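Local coordinates for protein galectin (Danio rerio, PDB 6E20) that binds beta-galactosides as a galectin of the innate immune system, probably including glycans of a fish virus envelope glycoprotein, at residues Met9-Lys12 against Thr16-Ile19; Ile32-Ser37 against Ile41-Asn46; Cys60-Ser65 against Pro109-Ser114. All coordinates share one frame; numbering follows the deposited sequence.

From the N terminus, contact 1 comes first: it closes the short loop between strands 9-12 and 16-23, which belong to opposite sheets, and so spans the core of the sandwich. Contact 2 follows, a hairpin joining strands 30-34 and 40-47 of one sheet; its Ile32 and Ile34 pack down onto Ile19 and onto Phe11 and Leu17 of contact 1. Contact 3 reaches much further along the chain, bringing strand 58-64, next to 40-47 in the sheet, against the 109-114 loop. The three run in series, none nested. Contacts 2 and 3 lie with centres about 8 Å apart, and both touch the galactose.

Contact 1: Met9-Lys12 against Thr16-Ile19; sequences MSFK and TLTI
Leu17 sits over one face of the Phe11 ring, and the two side chains cross at about a right angle. The touching atom is the leucine CB: it lies 3.8 Å from the centroid of the Phe11 ring, 23° off the ring normal, displaced toward the rim, a CH-pi contact. Its closest ring atom is the far end of the phenyl, with Leu17 CB 3.6 Å from Phe11 CZ. Leu17 CD2 reaches the CD2-CE2 side of the ring, 4.0 Å from Phe11 CE2. With CG anti to the backbone N (chi1 -178°), Phe11 extends its ring further across the interior toward strand 16-23 of the facing sheet. There the ring also meets main chain, with Phe11 CE1 3.7 Å from Leu17 N.

The pair is buried. Ile34 of strand 30-34 touches both side chains, the ring of Phe91 meets that of Phe11, and Leu17 also packs on Met120, Val131 and Ile133. The backbones pair elsewhere, Phe11 with Tyr117 and Leu17 with Ile89, in different sheets. Side chains interleaving between two antiparallel sheets in this way form the hydrophobic core of the galectin beta-sandwich.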
ATOM      1  N   MET B   9      -1.295  -3.985  -6.779  1.00 26.73           N
ATOM      2  CA  MET B   9       0.107  -3.989  -6.283  1.00 28.49           C
ATOM      3  C   MET B   9       0.619  -5.440  -6.314  1.00 27.39           C
ATOM      4  O   MET B   9       0.451  -6.146  -5.343  1.00 27.83           O
ATOM      5  CB  MET B   9       0.171  -3.410  -4.870  1.00 30.18           C
ATOM      6  CG  MET B   9       1.557  -2.987  -4.455  1.00 32.17           C
ATOM      7  SD  MET B   9       1.587  -2.221  -2.820  1.00 31.67           S
ATOM      8  CE  MET B   9       3.354  -2.026  -2.608  1.00 31.98           C
ATOM      9  N   SER B  10       1.164  -5.883  -7.441  1.00 29.49           N
ATOM     10  CA  SER B  10       1.435  -7.318  -7.731  1.00 31.17           C
ATOM     11  C   SER B  10       2.445  -7.917  -6.738  1.00 27.55           C
ATOM     12  O   SER B  10       3.510  -7.380  -6.554  1.00 26.54           O
ATOM     13  CB  SER B  10       1.853  -7.489  -9.160  1.00 31.74           C
ATOM     14  OG  SER B  10       0.723  -7.251  -9.996  1.00 36.46           O
ATOM     15  N   PHE B  11       2.075  -9.019  -6.111  1.00 28.87           N
ATOM     16  CA  PHE B  11       2.935  -9.821  -5.208  1.00 28.98           C
ATOM     17  C   PHE B  11       3.192 -11.170  -5.885  1.00 29.39           C
ATOM     18  O   PHE B  11       2.247 -11.985  -6.015  1.00 26.98           O
ATOM     19  CB  PHE B  11       2.234  -9.983  -3.859  1.00 25.44           C
ATOM     20  CG  PHE B  11       2.992 -10.746  -2.806  1.00 26.06           C
ATOM     21  CD1 PHE B  11       4.370 -10.646  -2.690  1.00 24.98           C
ATOM     22  CD2 PHE B  11       2.298 -11.526  -1.885  1.00 26.70           C
ATOM     23  CE1 PHE B  11       5.047 -11.336  -1.695  1.00 25.83           C
ATOM     24  CE2 PHE B  11       2.971 -12.218  -0.894  1.00 26.65           C
ATOM     25  CZ  PHE B  11       4.343 -12.107  -0.796  1.00 27.14           C
ATOM     26  N   LYS B  12       4.431 -11.368  -6.325  1.00 35.26           N
ATOM     27  CA  LYS B  12       4.831 -12.528  -7.163  1.00 36.13           C
ATOM     28  C   LYS B  12       5.731 -13.463  -6.356  1.00 33.34           C
ATOM     29  O   LYS B  12       6.381 -13.015  -5.392  1.00 30.57           O
ATOM     30  CB  LYS B  12       5.561 -12.052  -8.420  1.00 38.39           C
ATOM     31  CG  LYS B  12       4.870 -10.936  -9.205  1.00 46.59           C
ATOM     32  CD  LYS B  12       5.708 -10.351 -10.344  1.00 51.20           C
ATOM     33  CE  LYS B  12       6.387 -11.399 -11.211  1.00 54.65           C
ATOM     34  NZ  LYS B  12       7.309 -10.801 -12.211  1.00 60.17           N
ATOM     35  N   THR B  16       9.507 -10.382  -1.212  1.00 32.94           N
ATOM     36  CA  THR B  16       9.030 -10.308   0.190  1.00 33.43           C
ATOM     37  C   THR B  16       7.992  -9.192   0.256  1.00 29.79           C
ATOM     38  O   THR B  16       8.211  -8.114  -0.340  1.00 29.83           O
ATOM     39  CB  THR B  16      10.171 -10.108   1.192  1.00 37.78           C
ATOM     40  OG1 THR B  16      11.332 -10.756   0.672  1.00 38.38           O
ATOM     41  CG2 THR B  16       9.845 -10.678   2.556  1.00 38.29           C
ATOM     42  N   LEU B  17       6.878  -9.479   0.911  1.00 30.19           N
ATOM     43  CA  LEU B  17       5.866  -8.478   1.307  1.00 28.93           C
ATOM     44  C   LEU B  17       6.115  -8.111   2.775  1.00 29.98           C
ATOM     45  O   LEU B  17       6.049  -9.018   3.613  1.00 29.26           O
ATOM     46  CB  LEU B  17       4.497  -9.105   1.110  1.00 28.64           C
ATOM     47  CG  LEU B  17       3.346  -8.395   1.808  1.00 28.42           C
ATOM     48  CD1 LEU B  17       3.262  -6.939   1.373  1.00 28.19           C
ATOM     49  CD2 LEU B  17       2.056  -9.138   1.529  1.00 27.34           C
ATOM     50  N   THR B  18       6.415  -6.842   3.046  1.00 28.02           N
ATOM     51  CA  THR B  18       6.642  -6.291   4.405  1.00 27.25           C
ATOM     52  C   THR B  18       5.410  -5.471   4.778  1.00 26.32           C
ATOM     53  O   THR B  18       5.062  -4.577   4.013  1.00 24.51           O
ATOM     54  CB  THR B  18       7.964  -5.525   4.492  1.00 28.60           C
ATOM     55  OG1 THR B  18       9.003  -6.433   4.101  1.00 30.20           O
ATOM     56  CG2 THR B  18       8.260  -5.024   5.887  1.00 30.34           C
ATOM     57  N   ILE B  19       4.730  -5.856   5.858  1.00 26.33           N
ATOM     58  CA  ILE B  19       3.506  -5.164   6.363  1.00 25.69           C
ATOM     59  C   ILE B  19       3.875  -4.549   7.698  1.00 25.63           C
ATOM     60  O   ILE B  19       4.356  -5.307   8.574  1.00 28.51           O
ATOM     61  CB  ILE B  19       2.305  -6.123   6.495  1.00 27.69           C
ATOM     62  CG1 ILE B  19       1.922  -6.731   5.139  1.00 29.75           C
ATOM     63  CG2 ILE B  19       1.114  -5.408   7.140  1.00 26.72           C
ATOM     64  CD1 ILE B  19       1.092  -7.985   5.231  1.00 30.35           C
TER

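Contact 2: Ile32-Ser37 against Ile41-Asn46; sequences INIGHS and IALHMN. With GAL (beta-D-galactopyranose), chain D.
His44 and Asn33 lie side by side and point the same way from neighbouring strands, with the ring and the amide planes 25° apart. The amide sits at the edge of the imidazole beside ND1, and the other ring nitrogen, His44 NE2, hydrogen-bonds GAL O4 at 2.9 Å. CG of His44 stands anti to its backbone N (chi1 169°), carrying the ring toward the sugar. Asn46 OD1 comes within 3.2 Å of GAL O4 and is hydrogen-bonded to Arg48 NE, a link that helps to position it; Arg48 also hydrogen-bonds the galactose.

Behind this first shell is an antiparallel ladder. Met45 N gives a nearly straight bond of 2.8 Å to Ile32 O, and Ile34 N one of 2.8 Å to Leu43 O. At the loop end Ile34 O takes Leu43 N and, weakly, Ala42 N, a classic beta bulge. The other face is apolar: Ile32 CD1 lies 4.0 Å from Met45 SD, and Ile34 packs beside Leu43, toward the sandwich interior. The chemistry divides by face: a greasy side in the core, and a polar side whose histidine meets the axial O4 by which galactose differs from glucose, consistent with a role in selectivity.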
ATOM      1  N   ILE B  32      -5.006 -10.295   7.438  1.00 23.23           N
ATOM      2  CA  ILE B  32      -4.327 -10.037   6.146  1.00 24.50           C
ATOM      3  C   ILE B  32      -4.867 -11.076   5.179  1.00 24.15           C
ATOM      4  O   ILE B  32      -4.798 -12.281   5.495  1.00 25.12           O
ATOM      5  CB  ILE B  32      -2.796 -10.152   6.279  1.00 26.01           C
ATOM      6  CG1 ILE B  32      -2.229  -9.184   7.328  1.00 26.80           C
ATOM      7  CG2 ILE B  32      -2.161  -9.958   4.925  1.00 26.47           C
ATOM      8  CD1 ILE B  32      -1.162  -9.792   8.208  1.00 31.72           C
ATOM      9  N   ASN B  33      -5.441 -10.601   4.087  1.00 23.58           N
ATOM     10  CA  ASN B  33      -6.045 -11.432   3.021  1.00 23.67           C
ATOM     11  C   ASN B  33      -5.222 -11.178   1.772  1.00 23.62           C
ATOM     12  O   ASN B  33      -5.193 -10.015   1.327  1.00 21.43           O
ATOM     13  CB  ASN B  33      -7.526 -11.087   2.850  1.00 23.76           C
ATOM     14  CG  ASN B  33      -8.324 -11.398   4.096  1.00 24.79           C
ATOM     15  OD1 ASN B  33      -8.811 -10.507   4.809  1.00 29.09           O
ATOM     16  ND2 ASN B  33      -8.456 -12.672   4.379  1.00 24.90           N
ATOM     17  N   ILE B  34      -4.554 -12.216   1.259  1.00 23.59           N
ATOM     18  CA  ILE B  34      -3.831 -12.148  -0.036  1.00 25.52           C
ATOM     19  C   ILE B  34      -4.516 -13.112  -1.018  1.00 26.17           C
ATOM     20  O   ILE B  34      -4.746 -14.312  -0.670  1.00 21.63           O
ATOM     21  CB  ILE B  34      -2.340 -12.451   0.155  1.00 26.66           C
ATOM     22  CG1 ILE B  34      -1.685 -11.541   1.204  1.00 28.83           C
ATOM     23  CG2 ILE B  34      -1.611 -12.386  -1.181  1.00 25.52           C
ATOM     24  CD1 ILE B  34      -0.301 -12.020   1.636  1.00 29.45           C
ATOM     25  N   GLY B  35      -4.872 -12.622  -2.204  1.00 26.54           N
ATOM     26  CA  GLY B  35      -5.552 -13.495  -3.183  1.00 27.92           C
ATOM     27  C   GLY B  35      -5.835 -12.781  -4.480  1.00 27.55           C
ATOM     28  O   GLY B  35      -5.025 -11.935  -4.866  1.00 27.94           O
ATOM     29  N   HIS B  36      -6.915 -13.170  -5.147  1.00 30.58           N
ATOM     30  CA  HIS B  36      -7.346 -12.623  -6.456  1.00 28.87           C
ATOM     31  C   HIS B  36      -8.516 -11.651  -6.275  1.00 29.52           C
ATOM     32  O   HIS B  36      -8.654 -10.765  -7.088  1.00 31.43           O
ATOM     33  CB  HIS B  36      -7.682 -13.779  -7.415  1.00 29.66           C
ATOM     34  CG  HIS B  36      -6.498 -14.619  -7.761  1.00 30.23           C
ATOM     35  ND1 HIS B  36      -5.342 -14.086  -8.299  1.00 31.12           N
ATOM     36  CD2 HIS B  36      -6.280 -15.948  -7.652  1.00 29.59           C
ATOM     37  CE1 HIS B  36      -4.466 -15.052  -8.512  1.00 29.50           C
ATOM     38  NE2 HIS B  36      -5.013 -16.196  -8.104  1.00 29.82           N
ATOM     39  N   SER B  37      -9.349 -11.819  -5.252  1.00 32.38           N
ATOM     40  CA  SER B  37     -10.638 -11.095  -5.112  1.00 30.86           C
ATOM     41  C   SER B  37     -11.221 -11.390  -3.741  1.00 29.22           C
ATOM     42  O   SER B  37     -10.768 -12.312  -3.080  1.00 31.23           O
ATOM     43  CB  SER B  37     -11.614 -11.541  -6.174  1.00 32.33           C
ATOM     44  OG  SER B  37     -12.214 -12.768  -5.781  1.00 30.34           O
ATOM     45  N   ILE B  41      -9.325 -16.019  -1.831  1.00 25.17           N
ATOM     46  CA  ILE B  41      -8.216 -15.618  -0.918  1.00 24.82           C
ATOM     47  C   ILE B  41      -7.315 -16.833  -0.723  1.00 22.35           C
ATOM     48  O   ILE B  41      -7.779 -17.794  -0.132  1.00 24.95           O
ATOM     49  CB  ILE B  41      -8.752 -15.099   0.431  1.00 23.10           C
ATOM     50  CG1 ILE B  41      -9.759 -13.972   0.251  1.00 23.43           C
ATOM     51  CG2 ILE B  41      -7.602 -14.678   1.350  1.00 22.08           C
ATOM     52  CD1 ILE B  41      -9.203 -12.790  -0.488  1.00 24.55           C
ATOM     53  N   ALA B  42      -6.057 -16.731  -1.137  1.00 23.93           N
ATOM     54  CA  ALA B  42      -5.023 -17.787  -1.063  1.00 23.58           C
ATOM     55  C   ALA B  42      -4.463 -17.912   0.354  1.00 22.42           C
ATOM     56  O   ALA B  42      -4.169 -19.049   0.788  1.00 19.80           O
ATOM     57  CB  ALA B  42      -3.926 -17.460  -2.042  1.00 23.68           C
ATOM     58  N   LEU B  43      -4.240 -16.768   1.009  1.00 23.54           N
ATOM     59  CA  LEU B  43      -3.826 -16.674   2.434  1.00 23.76           C
ATOM     60  C   LEU B  43      -4.724 -15.680   3.195  1.00 23.85           C
ATOM     61  O   LEU B  43      -4.668 -14.457   2.924  1.00 21.75           O
ATOM     62  CB  LEU B  43      -2.369 -16.233   2.541  1.00 23.19           C
ATOM     63  CG  LEU B  43      -1.903 -15.952   3.970  1.00 22.84           C
ATOM     64  CD1 LEU B  43      -2.018 -17.192   4.839  1.00 24.64           C
ATOM     65  CD2 LEU B  43      -0.478 -15.426   4.002  1.00 23.13           C
ATOM     66  N   HIS B  44      -5.436 -16.205   4.180  1.00 22.27           N
ATOM     67  CA  HIS B  44      -6.128 -15.463   5.250  1.00 23.24           C
ATOM     68  C   HIS B  44      -5.310 -15.656   6.528  1.00 23.75           C
ATOM     69  O   HIS B  44      -5.268 -16.777   7.030  1.00 24.75           O
ATOM     70  CB  HIS B  44      -7.560 -15.960   5.389  1.00 23.78           C
ATOM     71  CG  HIS B  44      -8.275 -15.470   6.601  1.00 22.15           C
ATOM     72  ND1 HIS B  44      -8.900 -14.253   6.617  1.00 22.67           N
ATOM     73  CD2 HIS B  44      -8.519 -16.053   7.802  1.00 23.49           C
ATOM     74  CE1 HIS B  44      -9.520 -14.090   7.781  1.00 23.11           C
ATOM     75  NE2 HIS B  44      -9.279 -15.182   8.554  1.00 21.86           N
ATOM     76  N   MET B  45      -4.656 -14.611   7.012  1.00 23.09           N
ATOM     77  CA  MET B  45      -3.832 -14.734   8.244  1.00 25.40           C
ATOM     78  C   MET B  45      -4.479 -13.867   9.316  1.00 23.73           C
ATOM     79  O   MET B  45      -4.553 -12.646   9.104  1.00 26.40           O
ATOM     80  CB  MET B  45      -2.391 -14.297   8.014  1.00 24.69           C
ATOM     81  CG  MET B  45      -1.565 -14.402   9.273  1.00 27.99           C
ATOM     82  SD  MET B  45      -0.016 -13.560   9.070  1.00 33.23           S
ATOM     83  CE  MET B  45       0.476 -13.398  10.790  1.00 36.05           C
ATOM     84  N   ASN B  46      -4.896 -14.485  10.412  1.00 23.13           N
ATOM     85  CA  ASN B  46      -5.871 -13.888  11.354  1.00 23.45           C
ATOM     86  C   ASN B  46      -5.323 -14.038  12.766  1.00 23.08           C
ATOM     87  O   ASN B  46      -5.684 -14.970  13.491  1.00 25.66           O
ATOM     88  CB  ASN B  46      -7.255 -14.477  11.079  1.00 22.05           C
ATOM     89  CG  ASN B  46      -8.343 -13.958  11.989  1.00 22.68           C
ATOM     90  OD1 ASN B  46      -9.233 -14.719  12.361  1.00 21.75           O
ATOM     91  ND2 ASN B  46      -8.271 -12.685  12.344  1.00 18.96           N
TER
HETATM   92  C1  GAL D   2     -13.831 -18.331  11.029  1.00 24.83           C
HETATM   93  C2  GAL D   2     -13.949 -16.830  11.122  1.00 25.89           C
HETATM   94  C3  GAL D   2     -13.559 -16.196   9.791  1.00 25.32           C
HETATM   95  C4  GAL D   2     -12.174 -16.693   9.373  1.00 23.87           C
HETATM   96  C5  GAL D   2     -12.188 -18.237   9.334  1.00 24.24           C
HETATM   97  C6  GAL D   2     -10.818 -18.869   8.985  1.00 24.08           C
HETATM   98  O2  GAL D   2     -15.317 -16.550  11.424  1.00 25.31           O
HETATM   99  O3  GAL D   2     -13.553 -14.795   9.915  1.00 23.75           O
HETATM  100  O4  GAL D   2     -11.266 -16.184  10.351  1.00 20.52           O
HETATM  101  O5  GAL D   2     -12.559 -18.741  10.615  1.00 25.28           O
HETATM  102  O6  GAL D   2     -10.842 -20.297   9.167  1.00 22.41           O

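Contact 3: Cys60-Ser65 against Pro109-Ser114; sequences CNSFQS and PNRQGS. With GAL (beta-D-galactopyranose), chain D.
The galactose-binding site of the galectin carbohydrate-recognition domain borders this contact, in which strand 58-64 meets the loop following strand 105-109. Asn61 is the residue common to both. Its amide nitrogen, Asn61 ND2, gives a straight hydrogen bond of 2.8 Å to GAL O6 (171°), while the other end of the amide turns toward the loop: Arg111 NH1 donates to Asn61 OD1 over 3.2 Å. The guanidinium stands steeply to the amide, the two planes 73° apart, yet both its acceptors lie almost in the guanidinium plane. The second of them is Ser62, whose OG accepts from Arg111 NH1 at 3.0 Å. Ser62 OG lies between its own backbone N and carbonyl carbon (chi1 57°), which turns the hydroxyl toward the loop, where it also lies 3.4 Å from Arg111 CD.

Asn61 OD1 is gripped twice, because Ser62 N also donates to it at 2.7 Å, and the two donors come from opposite faces of the amide plane. With ND2 bound to the sugar and to the main chain of modified Cys69, the amide is probably held against rotation; Arg111 would then act as a second-shell residue, helping to position the one that touches galactose. Farther along, Gln64 and Gln112 cross at about a right angle, their side chains meeting at the surface.

The 109-114 loop makes a type I beta turn from Asn110 to Gly113. Arg111 is held in turn by Glu70 O and rests on His72 of strand 72-74, while Asn110 and Gln112 pack against Ala42 of strand 40-47. The loop therefore packs beside three neighbouring strands of one sheet: 40-47, 58-64 and 72-74.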
ATOM      1  N   CYS B  60      -4.601 -19.370  10.238  1.00 20.97           N
ATOM      2  CA  CYS B  60      -4.428 -19.209   8.775  1.00 23.94           C
ATOM      3  C   CYS B  60      -5.385 -20.166   8.059  1.00 23.92           C
ATOM      4  O   CYS B  60      -5.614 -21.289   8.549  1.00 24.04           O
ATOM      5  CB  CYS B  60      -2.986 -19.429   8.337  1.00 25.84           C
ATOM      6  SG  CYS B  60      -1.848 -18.245   9.116  1.00 27.74           S
ATOM      7  N   ASN B  61      -5.932 -19.717   6.940  1.00 23.98           N
ATOM      8  CA  ASN B  61      -6.869 -20.529   6.126  1.00 23.03           C
ATOM      9  C   ASN B  61      -6.884 -19.956   4.720  1.00 24.15           C
ATOM     10  O   ASN B  61      -6.230 -18.912   4.455  1.00 24.10           O
ATOM     11  CB  ASN B  61      -8.271 -20.571   6.752  1.00 24.85           C
ATOM     12  CG  ASN B  61      -9.018 -21.845   6.417  1.00 23.63           C
ATOM     13  OD1 ASN B  61      -8.662 -22.536   5.462  1.00 24.80           O
ATOM     14  ND2 ASN B  61     -10.032 -22.172   7.199  1.00 23.32           N
ATOM     15  N   SER B  62      -7.628 -20.600   3.847  1.00 23.49           N
ATOM     16  CA  SER B  62      -7.864 -20.101   2.482  1.00 25.80           C
ATOM     17  C   SER B  62      -9.374 -20.086   2.285  1.00 23.15           C
ATOM     18  O   SER B  62     -10.037 -20.859   2.958  1.00 24.46           O
ATOM     19  CB  SER B  62      -7.159 -20.925   1.461  1.00 24.91           C
ATOM     20  OG  SER B  62      -7.564 -22.254   1.578  1.00 25.55           O
ATOM     21  N   PHE B  63      -9.868 -19.184   1.444  1.00 25.09           N
ATOM     22  CA  PHE B  63     -11.318 -18.975   1.196  1.00 26.16           C
ATOM     23  C   PHE B  63     -11.531 -19.010  -0.309  1.00 27.73           C
ATOM     24  O   PHE B  63     -10.877 -18.241  -1.026  1.00 25.62           O
ATOM     25  CB  PHE B  63     -11.787 -17.649   1.805  1.00 27.65           C
ATOM     26  CG  PHE B  63     -13.262 -17.384   1.611  1.00 29.48           C
ATOM     27  CD1 PHE B  63     -14.201 -17.971   2.441  1.00 31.32           C
ATOM     28  CD2 PHE B  63     -13.706 -16.580   0.577  1.00 30.78           C
ATOM     29  CE1 PHE B  63     -15.560 -17.768   2.237  1.00 33.79           C
ATOM     30  CE2 PHE B  63     -15.060 -16.343   0.388  1.00 35.03           C
ATOM     31  CZ  PHE B  63     -15.985 -16.948   1.214  1.00 36.20           C
ATOM     32  N   GLN B  64     -12.413 -19.885  -0.780  1.00 32.95           N
ATOM     33  CA  GLN B  64     -12.769 -19.941  -2.215  1.00 38.06           C
ATOM     34  C   GLN B  64     -14.216 -20.382  -2.381  1.00 39.39           C
ATOM     35  O   GLN B  64     -14.570 -21.426  -1.814  1.00 41.60           O
ATOM     36  CB  GLN B  64     -11.850 -20.918  -2.941  1.00 42.24           C
ATOM     37  CG  GLN B  64     -11.748 -20.632  -4.419  1.00 44.86           C
ATOM     38  CD  GLN B  64     -10.790 -21.604  -5.050  1.00 49.14           C
ATOM     39  OE1 GLN B  64     -10.771 -22.777  -4.699  1.00 51.86           O
ATOM     40  NE2 GLN B  64     -10.006 -21.125  -5.998  1.00 49.60           N
ATOM     41  N   SER B  65     -14.989 -19.655  -3.187  1.00 44.08           N
ATOM     42  CA  SER B  65     -16.325 -20.103  -3.662  1.00 43.58           C
ATOM     43  C   SER B  65     -17.252 -20.269  -2.455  1.00 38.97           C
ATOM     44  O   SER B  65     -17.854 -21.342  -2.320  1.00 40.80           O
ATOM     45  CB  SER B  65     -16.195 -21.393  -4.459  1.00 46.83           C
ATOM     46  OG  SER B  65     -15.609 -21.147  -5.730  1.00 46.20           O
ATOM     47  N   PRO B 109       0.362 -23.614   3.257  1.00 21.47           N
ATOM     48  CA  PRO B 109       0.378 -23.972   1.849  1.00 22.77           C
ATOM     49  C   PRO B 109      -0.342 -22.952   0.966  1.00 24.72           C
ATOM     50  O   PRO B 109      -1.412 -22.438   1.306  1.00 24.09           O
ATOM     51  CB  PRO B 109      -0.306 -25.343   1.810  1.00 23.84           C
ATOM     52  CG  PRO B 109      -1.212 -25.312   3.008  1.00 24.29           C
ATOM     53  CD  PRO B 109      -0.390 -24.587   4.058  1.00 23.52           C
ATOM     54  N   ASN B 110       0.262 -22.721  -0.195  1.00 28.40           N
ATOM     55  CA  ASN B 110      -0.346 -21.983  -1.322  1.00 26.44           C
ATOM     56  C   ASN B 110      -1.264 -22.928  -2.098  1.00 29.57           C
ATOM     57  O   ASN B 110      -0.911 -23.282  -3.248  1.00 31.37           O
ATOM     58  CB  ASN B 110       0.741 -21.357  -2.191  1.00 26.62           C
ATOM     59  CG  ASN B 110       0.204 -20.434  -3.259  1.00 27.43           C
ATOM     60  OD1 ASN B 110       0.940 -20.095  -4.185  1.00 33.78           O
ATOM     61  ND2 ASN B 110      -1.061 -20.050  -3.172  1.00 24.88           N
ATOM     62  N   ARG B 111      -2.428 -23.247  -1.526  1.00 28.12           N
ATOM     63  CA  ARG B 111      -3.423 -24.196  -2.113  1.00 28.66           C
ATOM     64  C   ARG B 111      -3.961 -23.648  -3.437  1.00 30.68           C
ATOM     65  O   ARG B 111      -4.174 -24.470  -4.352  1.00 30.66           O
ATOM     66  CB  ARG B 111      -4.599 -24.457  -1.178  1.00 26.71           C
ATOM     67  CG  ARG B 111      -4.183 -25.008   0.176  1.00 28.57           C
ATOM     68  CD  ARG B 111      -5.259 -24.717   1.192  1.00 28.87           C
ATOM     69  NE  ARG B 111      -5.059 -25.404   2.452  1.00 26.15           N
ATOM     70  CZ  ARG B 111      -5.655 -25.083   3.595  1.00 23.98           C
ATOM     71  NH1 ARG B 111      -6.474 -24.048   3.657  1.00 24.43           N
ATOM     72  NH2 ARG B 111      -5.396 -25.777   4.688  1.00 25.52           N
ATOM     73  N   GLN B 112      -4.167 -22.332  -3.546  1.00 31.05           N
ATOM     74  CA  GLN B 112      -4.672 -21.702  -4.799  1.00 31.46           C
ATOM     75  C   GLN B 112      -3.647 -21.927  -5.917  1.00 28.78           C
ATOM     76  O   GLN B 112      -4.060 -22.008  -7.051  1.00 31.99           O
ATOM     77  CB  GLN B 112      -5.054 -20.237  -4.569  1.00 33.75           C
ATOM     78  CG  GLN B 112      -5.533 -19.478  -5.816  1.00 34.00           C
ATOM     79  CD  GLN B 112      -6.897 -19.870  -6.344  1.00 36.11           C
ATOM     80  OE1 GLN B 112      -7.335 -19.421  -7.409  1.00 35.61           O
ATOM     81  NE2 GLN B 112      -7.600 -20.693  -5.592  1.00 42.37           N
ATOM     82  N   GLY B 113      -2.358 -21.998  -5.607  1.00 33.24           N
ATOM     83  CA  GLY B 113      -1.311 -22.432  -6.554  1.00 34.51           C
ATOM     84  C   GLY B 113      -0.774 -21.323  -7.442  1.00 36.38           C
ATOM     85  O   GLY B 113       0.211 -21.601  -8.164  1.00 33.87           O
ATOM     86  N   SER B 114      -1.358 -20.115  -7.429  1.00 32.89           N
ATOM     87  CA  SER B 114      -0.950 -19.041  -8.376  1.00 33.63           C
ATOM     88  C   SER B 114       0.431 -18.519  -7.967  1.00 33.89           C
ATOM     89  O   SER B 114       0.830 -18.716  -6.796  1.00 32.37           O
ATOM     90  CB  SER B 114      -1.966 -17.944  -8.506  1.00 33.79           C
ATOM     91  OG  SER B 114      -3.279 -18.474  -8.608  1.00 29.23           O
TER
HETATM   92  C1  GAL D   2     -13.831 -18.331  11.029  1.00 24.83           C
HETATM   93  C2  GAL D   2     -13.949 -16.830  11.122  1.00 25.89           C
HETATM   94  C3  GAL D   2     -13.559 -16.196   9.791  1.00 25.32           C
HETATM   95  C4  GAL D   2     -12.174 -16.693   9.373  1.00 23.87           C
HETATM   96  C5  GAL D   2     -12.188 -18.237   9.334  1.00 24.24           C
HETATM   97  C6  GAL D   2     -10.818 -18.869   8.985  1.00 24.08           C
HETATM   98  O2  GAL D   2     -15.317 -16.550  11.424  1.00 25.31           O
HETATM   99  O3  GAL D   2     -13.553 -14.795   9.915  1.00 23.75           O
HETATM  100  O4  GAL D   2     -11.266 -16.184  10.351  1.00 20.52           O
HETATM  101  O5  GAL D   2     -12.559 -18.741  10.615  1.00 25.28           O
HETATM  102  O6  GAL D   2     -10.842 -20.297   9.167  1.00 22.41           O